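Local coordinates for putative hemin transport system, substrate-binding protein (Burkholderia cenocepacia J2315, PDB 5GIZ) that binds heme in the periplasm and probably hands it to the membrane transporter of a bacterial heme-uptake system, at residues V139-L153 and M175-G187. Sequence-based numbering, arbitrary orientation.
With SO4 (sulfate ion), chain D; SO4 (sulfate ion), chain C.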
ATOM      1  N   VAL A 139      16.782  -6.237  -8.028  1.00 15.47           N
ATOM      2  CA  VAL A 139      15.957  -6.080  -9.233  1.00 15.82           C
ATOM      3  C   VAL A 139      16.826  -5.926 -10.479  1.00 16.58           C
ATOM      4  O   VAL A 139      16.603  -6.600 -11.502  1.00 16.92           O
ATOM      5  CB  VAL A 139      14.982  -4.904  -9.080  1.00 14.89           C
ATOM      6  CG1 VAL A 139      14.252  -4.601 -10.378  1.00 14.89           C
ATOM      7  CG2 VAL A 139      13.981  -5.235  -8.001  1.00 14.77           C
ATOM      8  N   ALA A 140      17.870  -5.112 -10.356  1.00 16.88           N
ATOM      9  CA  ALA A 140      18.756  -4.821 -11.470  1.00 18.72           C
ATOM     10  C   ALA A 140      19.542  -6.064 -11.932  1.00 19.88           C
ATOM     11  O   ALA A 140      19.915  -6.109 -13.089  1.00 21.44           O
ATOM     12  CB  ALA A 140      19.697  -3.682 -11.119  1.00 19.34           C
ATOM     13  N   ALA A 141      19.702  -7.052 -11.047  1.00 21.49           N
ATOM     14  CA  ALA A 141      20.544  -8.221 -11.320  1.00 22.39           C
ATOM     15  C   ALA A 141      19.947  -9.018 -12.476  1.00 23.39           C
ATOM     16  O   ALA A 141      20.665  -9.540 -13.340  1.00 25.14           O
ATOM     17  CB  ALA A 141      20.663  -9.082 -10.083  1.00 23.02           C
ATOM     18  N   ARG A 142      18.625  -9.120 -12.496  1.00 21.92           N
ATOM     19  CA  ARG A 142      17.979  -9.886 -13.519  1.00 23.29           C
ATOM     20  C   ARG A 142      16.513  -9.481 -13.703  1.00 20.54           C
ATOM     21  O   ARG A 142      15.731  -9.440 -12.748  1.00 19.99           O
ATOM     22  CB  ARG A 142      18.091 -11.357 -13.157  1.00 27.36           C
ATOM     23  CG  ARG A 142      17.925 -12.290 -14.310  1.00 32.30           C
ATOM     24  CD  ARG A 142      18.120 -13.730 -13.858  1.00 35.67           C
ATOM     25  NE  ARG A 142      19.470 -14.005 -13.333  1.00 40.30           N
ATOM     26  CZ  ARG A 142      20.504 -14.447 -14.047  1.00 41.75           C
ATOM     27  NH1 ARG A 142      20.401 -14.672 -15.357  1.00 43.44           N
ATOM     28  NH2 ARG A 142      21.661 -14.667 -13.437  1.00 42.90           N
ATOM     29  N   VAL A 143      16.160  -9.241 -14.953  1.00 18.49           N
ATOM     30  CA  VAL A 143      14.784  -8.906 -15.309  1.00 17.10           C
ATOM     31  C   VAL A 143      13.956 -10.177 -15.179  1.00 15.84           C
ATOM     32  O   VAL A 143      14.359 -11.239 -15.656  1.00 16.55           O
ATOM     33  CB  VAL A 143      14.723  -8.413 -16.771  1.00 18.06           C
ATOM     34  CG1 VAL A 143      13.323  -8.011 -17.172  1.00 17.86           C
ATOM     35  CG2 VAL A 143      15.695  -7.245 -16.987  1.00 19.37           C
ATOM     36  N   PRO A 144      12.796 -10.105 -14.526  1.00 13.80           N
ATOM     37  CA  PRO A 144      11.889 -11.273 -14.496  1.00 13.23           C
ATOM     38  C   PRO A 144      11.627 -11.781 -15.920  1.00 13.74           C
ATOM     39  O   PRO A 144      11.198 -10.998 -16.781  1.00 13.71           O
ATOM     40  CB  PRO A 144      10.631 -10.727 -13.837  1.00 12.81           C
ATOM     41  CG  PRO A 144      11.174  -9.630 -12.928  1.00 12.64           C
ATOM     42  CD  PRO A 144      12.236  -8.977 -13.781  1.00 13.77           C
ATOM     43  N   GLY A 145      11.861 -13.076 -16.148  1.00 13.85           N
ATOM     44  CA  GLY A 145      11.747 -13.639 -17.479  1.00 14.85           C
ATOM     45  C   GLY A 145      12.984 -13.624 -18.331  1.00 17.33           C
ATOM     46  O   GLY A 145      13.009 -14.260 -19.395  1.00 17.65           O
ATOM     47  N   GLY A 146      13.977 -12.871 -17.891  1.00 18.96           N
ATOM     48  CA  GLY A 146      15.313 -12.862 -18.498  1.00 21.74           C
ATOM     49  C   GLY A 146      15.471 -12.116 -19.792  1.00 23.12           C
ATOM     50  O   GLY A 146      16.493 -12.293 -20.487  1.00 26.56           O
ATOM     51  N   ALA A 147      14.509 -11.302 -20.163  1.00 22.01           N
ATOM     52  CA  ALA A 147      14.545 -10.581 -21.435  1.00 23.67           C
ATOM     53  C   ALA A 147      14.148  -9.137 -21.162  1.00 22.29           C
ATOM     54  O   ALA A 147      14.739  -8.511 -20.302  1.00 21.35           O
ATOM     55  CB  ALA A 147      13.612 -11.222 -22.439  1.00 24.04           C
ATOM     56  N   GLN A 148      13.146  -8.608 -21.846  1.00 21.82           N
ATOM     57  CA  GLN A 148      12.753  -7.244 -21.574  1.00 23.50           C
ATOM     58  C   GLN A 148      11.692  -7.227 -20.492  1.00 19.61           C
ATOM     59  O   GLN A 148      11.102  -8.291 -20.181  1.00 18.45           O
ATOM     60  CB  GLN A 148      12.201  -6.583 -22.796  1.00 28.31           C
ATOM     61  CG  GLN A 148      13.272  -6.300 -23.821  1.00 33.97           C
ATOM     62  CD  GLN A 148      12.742  -6.620 -25.171  1.00 40.49           C
ATOM     63  OE1 GLN A 148      12.732  -7.788 -25.603  1.00 45.35           O
ATOM     64  NE2 GLN A 148      12.263  -5.594 -25.853  1.00 44.15           N
ATOM     65  N   PRO A 149      11.445  -6.055 -19.920  1.00 19.21           N
ATOM     66  CA  PRO A 149      10.470  -6.000 -18.840  1.00 17.11           C
ATOM     67  C   PRO A 149       9.125  -6.651 -19.202  1.00 15.22           C
ATOM     68  O   PRO A 149       8.522  -6.347 -20.249  1.00 16.34           O
ATOM     69  CB  PRO A 149      10.340  -4.512 -18.578  1.00 17.67           C
ATOM     70  CG  PRO A 149      11.751  -3.993 -18.865  1.00 19.42           C
ATOM     71  CD  PRO A 149      12.178  -4.775 -20.061  1.00 20.02           C
ATOM     72  N   PRO A 150       8.658  -7.630 -18.399  1.00 12.93           N
ATOM     73  CA  PRO A 150       7.416  -8.285 -18.755  1.00 12.15           C
ATOM     74  C   PRO A 150       6.166  -7.408 -18.460  1.00 12.10           C
ATOM     75  O   PRO A 150       6.189  -6.535 -17.580  1.00 12.59           O
ATOM     76  CB  PRO A 150       7.458  -9.548 -17.876  1.00 11.65           C
ATOM     77  CG  PRO A 150       8.217  -9.120 -16.674  1.00 11.50           C
ATOM     78  CD  PRO A 150       9.306  -8.251 -17.224  1.00 12.14           C
ATOM     79  N   ARG A 151       5.061  -7.717 -19.145  1.00 12.45           N
ATOM     80  CA  ARG A 151       3.824  -6.955 -18.972  1.00 12.87           C
ATOM     81  C   ARG A 151       2.994  -7.554 -17.866  1.00 12.01           C
ATOM     82  O   ARG A 151       2.681  -8.731 -17.901  1.00 11.29           O
ATOM     83  CB  ARG A 151       3.033  -6.923 -20.272  1.00 14.70           C
ATOM     84  CG  ARG A 151       3.812  -6.378 -21.472  1.00 16.72           C
ATOM     85  CD  ARG A 151       2.944  -6.363 -22.728  1.00 18.66           C
ATOM     86  NE  ARG A 151       1.935  -5.325 -22.648  1.00 20.08           N
ATOM     87  CZ  ARG A 151       2.114  -4.051 -22.930  1.00 21.40           C
ATOM     88  NH1 ARG A 151       3.311  -3.577 -23.268  1.00 21.57           N
ATOM     89  NH2 ARG A 151       1.093  -3.198 -22.763  1.00 23.32           N
ATOM     90  N   VAL A 152       2.653  -6.753 -16.863  1.00 10.43           N
ATOM     91  CA  VAL A 152       1.914  -7.226 -15.705  1.00 10.61           C
ATOM     92  C   VAL A 152       0.618  -6.446 -15.589  1.00 10.61           C
ATOM     93  O   VAL A 152       0.648  -5.217 -15.578  1.00 11.53           O
ATOM     94  CB  VAL A 152       2.732  -7.028 -14.412  1.00 10.59           C
ATOM     95  CG1 VAL A 152       1.923  -7.484 -13.201  1.00 11.35           C
ATOM     96  CG2 VAL A 152       4.060  -7.783 -14.513  1.00 10.78           C
ATOM     97  N   LEU A 153      -0.507  -7.163 -15.456  1.00 10.78           N
ATOM     98  CA  LEU A 153      -1.841  -6.599 -15.217  1.00 11.32           C
ATOM     99  C   LEU A 153      -2.102  -6.723 -13.736  1.00 10.58           C
ATOM    100  O   LEU A 153      -2.041  -7.836 -13.233  1.00 10.43           O
ATOM    101  CB  LEU A 153      -2.845  -7.461 -15.938  1.00 12.58           C
ATOM    102  CG  LEU A 153      -4.310  -7.079 -15.701  1.00 14.32           C
ATOM    103  CD1 LEU A 153      -4.617  -5.748 -16.321  1.00 15.82           C
ATOM    104  CD2 LEU A 153      -5.228  -8.192 -16.221  1.00 15.86           C
ATOM    105  N   MET A 175       4.724  -0.129  -8.284  1.00  9.71           N
ATOM    106  CA  MET A 175       5.332  -1.365  -7.792  1.00  9.68           C
ATOM    107  C   MET A 175       5.798  -2.305  -8.913  1.00  8.97           C
ATOM    108  O   MET A 175       6.909  -2.853  -8.882  1.00  8.98           O
ATOM    109  CB  MET A 175       4.418  -2.121  -6.856  1.00  9.76           C
ATOM    110  CG  MET A 175       4.156  -1.403  -5.557  1.00  9.87           C
ATOM    111  SD  MET A 175       5.616  -1.168  -4.531  1.00 10.56           S
ATOM    112  CE  MET A 175       6.018  -2.862  -4.075  1.00 10.85           C
ATOM    113  N   ILE A 176       4.984  -2.374  -9.942  1.00  9.44           N
ATOM    114  CA  ILE A 176       5.289  -3.185 -11.125  1.00  9.51           C
ATOM    115  C   ILE A 176       6.586  -2.657 -11.749  1.00  9.66           C
ATOM    116  O   ILE A 176       7.504  -3.421 -12.044  1.00  9.35           O
ATOM    117  CB  ILE A 176       4.148  -3.106 -12.104  1.00  9.43           C
ATOM    118  CG1 ILE A 176       2.980  -3.986 -11.608  1.00  9.45           C
ATOM    119  CG2 ILE A 176       4.573  -3.551 -13.490  1.00  9.70           C
ATOM    120  CD1 ILE A 176       1.702  -3.713 -12.323  1.00 10.42           C
ATOM    121  N   ARG A 177       6.702  -1.328 -11.904  1.00 10.08           N
ATOM    122  CA  ARG A 177       7.934  -0.771 -12.430  1.00 11.06           C
ATOM    123  C   ARG A 177       9.133  -0.901 -11.506  1.00 10.80           C
ATOM    124  O   ARG A 177      10.247  -1.224 -11.978  1.00 11.73           O
ATOM    125  CB  ARG A 177       7.745   0.688 -12.768  1.00 12.01           C
ATOM    126  CG  ARG A 177       6.878   0.847 -14.010  1.00 13.93           C
ATOM    127  CD  ARG A 177       6.702   2.331 -14.387  1.00 15.65           C
ATOM    128  NE  ARG A 177       5.818   3.020 -13.464  1.00 17.27           N
ATOM    129  CZ  ARG A 177       6.134   4.033 -12.667  1.00 18.20           C
ATOM    130  NH1 ARG A 177       7.351   4.575 -12.689  1.00 20.95           N
ATOM    131  NH2 ARG A 177       5.190   4.534 -11.867  1.00 17.81           N
ATOM    132  N   TYR A 178       8.961  -0.771 -10.190  1.00 10.23           N
ATOM    133  CA  TYR A 178      10.085  -0.995  -9.292  1.00 10.27           C
ATOM    134  C   TYR A 178      10.631  -2.439  -9.338  1.00 10.49           C
ATOM    135  O   TYR A 178      11.808  -2.682  -9.098  1.00 11.04           O
ATOM    136  CB  TYR A 178       9.716  -0.649  -7.848  1.00 10.23           C
ATOM    137  CG  TYR A 178       9.659   0.832  -7.540  1.00 10.65           C
ATOM    138  CD1 TYR A 178      10.679   1.699  -7.970  1.00 11.00           C
ATOM    139  CD2 TYR A 178       8.644   1.363  -6.740  1.00 11.36           C
ATOM    140  CE1 TYR A 178      10.677   3.032  -7.618  1.00 11.43           C
ATOM    141  CE2 TYR A 178       8.640   2.685  -6.401  1.00 12.18           C
ATOM    142  CZ  TYR A 178       9.662   3.526  -6.820  1.00 11.97           C
ATOM    143  OH  TYR A 178       9.660   4.903  -6.487  1.00 13.43           O
ATOM    144  N   ALA A 179       9.733  -3.380  -9.615  1.00 10.26           N
ATOM    145  CA  ALA A 179      10.119  -4.765  -9.696  1.00 10.48           C
ATOM    146  C   ALA A 179      10.690  -5.148 -11.054  1.00 10.92           C
ATOM    147  O   ALA A 179      10.911  -6.354 -11.263  1.00 11.76           O
ATOM    148  CB  ALA A 179       8.965  -5.662  -9.330  1.00 10.12           C
ATOM    149  N   GLY A 180      10.935  -4.194 -11.947  1.00 10.97           N
ATOM    150  CA  GLY A 180      11.595  -4.480 -13.222  1.00 11.57           C
ATOM    151  C   GLY A 180      10.633  -4.871 -14.314  1.00 11.88           C
ATOM    152  O   GLY A 180      11.057  -5.421 -15.331  1.00 13.26           O
ATOM    153  N   ALA A 181       9.351  -4.628 -14.124  1.00 11.14           N
ATOM    154  CA  ALA A 181       8.337  -4.978 -15.085  1.00 11.35           C
ATOM    155  C   ALA A 181       7.659  -3.744 -15.672  1.00 11.74           C
ATOM    156  O   ALA A 181       8.056  -2.618 -15.360  1.00 11.96           O
ATOM    157  CB  ALA A 181       7.329  -5.904 -14.441  1.00 11.16           C
ATOM    158  N   ARG A 182       6.674  -3.948 -16.533  1.00 12.59           N
ATOM    159  CA  ARG A 182       5.917  -2.857 -17.173  0.60 13.79           C
ATOM    160  C   ARG A 182       4.430  -3.068 -16.920  1.00 12.69           C
ATOM    161  O   ARG A 182       3.944  -4.191 -16.971  1.00 12.14           O
ATOM    162  CB  ARG A 182       6.171  -2.898 -18.686  0.60 15.91           C
ATOM    163  CG  ARG A 182       5.797  -1.661 -19.491  0.60 19.25           C
ATOM    164  CD  ARG A 182       6.209  -1.901 -20.952  0.60 22.12           C
ATOM    165  NE  ARG A 182       5.935  -0.798 -21.867  0.60 28.35           N
ATOM    166  CZ  ARG A 182       6.434  -0.713 -23.103  0.60 29.28           C
ATOM    167  NH1 ARG A 182       7.237  -1.664 -23.582  0.60 32.96           N
ATOM    168  NH2 ARG A 182       6.142   0.336 -23.866  0.60 32.58           N
ATOM    169  N   ASN A 183       3.681  -2.005 -16.681  1.00 12.68           N
ATOM    170  CA  ASN A 183       2.250  -2.122 -16.554  1.00 12.56           C
ATOM    171  C   ASN A 183       1.640  -2.474 -17.897  1.00 13.80           C
ATOM    172  O   ASN A 183       1.863  -1.753 -18.898  1.00 15.33           O
ATOM    173  CB  ASN A 183       1.669  -0.835 -15.952  1.00 12.50           C
ATOM    174  CG  ASN A 183       0.226  -0.991 -15.521  1.00 12.35           C
ATOM    175  OD1 ASN A 183      -0.448  -1.962 -15.865  1.00 11.97           O
ATOM    176  ND2 ASN A 183      -0.296  -0.021 -14.734  1.00 12.13           N
ATOM    177  N   ALA A 184       0.896  -3.565 -17.930  1.00 13.47           N
ATOM    178  CA  ALA A 184       0.265  -4.017 -19.183  1.00 13.70           C
ATOM    179  C   ALA A 184      -0.799  -3.009 -19.622  1.00 14.46           C
ATOM    180  O   ALA A 184      -1.043  -2.833 -20.797  1.00 16.17           O
ATOM    181  CB  ALA A 184      -0.346  -5.369 -19.007  1.00 13.40           C
ATOM    182  N   MET A 185      -1.413  -2.341 -18.655  1.00 14.88           N
ATOM    183  CA  MET A 185      -2.359  -1.273 -18.924  1.00 15.52           C
ATOM    184  C   MET A 185      -1.653   0.088 -19.077  1.00 16.31           C
ATOM    185  O   MET A 185      -0.915   0.503 -18.185  1.00 15.77           O
ATOM    186  CB  MET A 185      -3.365  -1.143 -17.776  1.00 15.70           C
ATOM    187  CG  MET A 185      -4.129  -2.389 -17.376  1.00 16.07           C
ATOM    188  SD  MET A 185      -4.908  -3.248 -18.775  1.00 19.24           S
ATOM    189  CE  MET A 185      -5.989  -2.012 -19.367  1.00 19.96           C
ATOM    190  N   GLN A 186      -1.932   0.766 -20.207  1.00 18.03           N
ATOM    191  CA  GLN A 186      -1.370   2.071 -20.522  1.00 18.84           C
ATOM    192  C   GLN A 186      -2.442   2.969 -21.074  1.00 20.81           C
ATOM    193  O   GLN A 186      -3.397   2.480 -21.668  1.00 22.87           O
ATOM    194  CB  GLN A 186      -0.256   1.922 -21.548  1.00 19.93           C
ATOM    195  CG  GLN A 186       0.944   1.142 -21.035  1.00 19.41           C
ATOM    196  CD  GLN A 186       1.704   1.886 -19.933  1.00 20.06           C
ATOM    197  OE1 GLN A 186       1.741   3.125 -19.917  1.00 20.78           O
ATOM    198  NE2 GLN A 186       2.340   1.128 -19.021  1.00 19.32           N
ATOM    199  N   GLY A 187      -2.272   4.265 -20.870  1.00 20.86           N
ATOM    200  CA  GLY A 187      -3.135   5.261 -21.524  1.00 22.12           C
ATOM    201  C   GLY A 187      -4.233   5.876 -20.676  1.00 22.76           C
ATOM    202  O   GLY A 187      -5.021   6.682 -21.165  1.00 22.38           O
TER
HETATM  203  S   SO4 D 402       2.714  -0.040 -24.347  1.00 33.78           S
HETATM  204  O1  SO4 D 402       3.680  -0.398 -23.288  1.00 41.44           O
HETATM  205  O2  SO4 D 402       2.679   1.423 -24.407  1.00 38.78           O
HETATM  206  O3  SO4 D 402       3.153  -0.647 -25.619  1.00 41.45           O
HETATM  207  O4  SO4 D 402       1.374  -0.555 -23.998  1.00 38.95           O
HETATM  208  S   SO4 C 401      11.466   6.682  -8.734  1.00 16.34           S
HETATM  209  O1  SO4 C 401      11.457   6.516  -7.323  1.00 17.20           O
HETATM  210  O2  SO4 C 401      11.922   8.045  -9.153  1.00 18.44           O
HETATM  211  O3  SO4 C 401      12.272   5.650  -9.399  1.00 23.44           O
HETATM  212  O4  SO4 C 401      10.182   6.582  -9.351  1.00 23.17           O
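Val-139, in the last turn of helix 118-141, meets the end of helix 171-178 through its methyls: CG1, anti to the backbone N (chi1 172°), rests 3.4 Å from Tyr-178 O and also reaches the peptide leading into Gly-180. That glycine, at positive phi, closes the helix as the C-prime position of a Schellman motif. The Pro-144 ring lies against the backbone here, its CG 3.7 Å from Ala-179 O, a buried carbonyl with no partner in the model. Beyond the turn at Val-143 to Gly-146, Pro-149 sets CB 3.4 Å from Gly-180 O.

Strand pairing starts at Pro-150, whose O accepts a nearly straight bond from Arg-182 N (2.8 Å). Arg-151 shares a sheet face with Arg-182. The Arg-151 chain bends at chi3 (72°), which helps bring its NH2 to Ala-184 O at 2.9 Å, though the N-H...O angle is only 130°; NE binds Ala-202 O. NH1 and NH2 also donate to one sulfate, likely a crystallisation additive, which lies at the guanidinium edge. Val-152 then uses N for Arg-182 O and O for Ala-184 N, and its side chain packs against the helix end, CG1 3.9 Å from Ile-176 CD1 and CG2 against Ala-181 CB. Beside the Val-152 carbonyl, the Asn-183 amide is held from both ends, OD1 taking Met-185 N in an Asx turn and ND2 bonding to Asp-173 and Ala-166. Leu-153 finishes the contact with CD1 3.5 Å from Met-185 SD.

Short strand 182-183 thus runs parallel to strand 151-159 at the edge of a mixed sheet, in the C-terminal lobe of a periplasmic binding protein whose two lobes are bridged by a long helix, here 118-141.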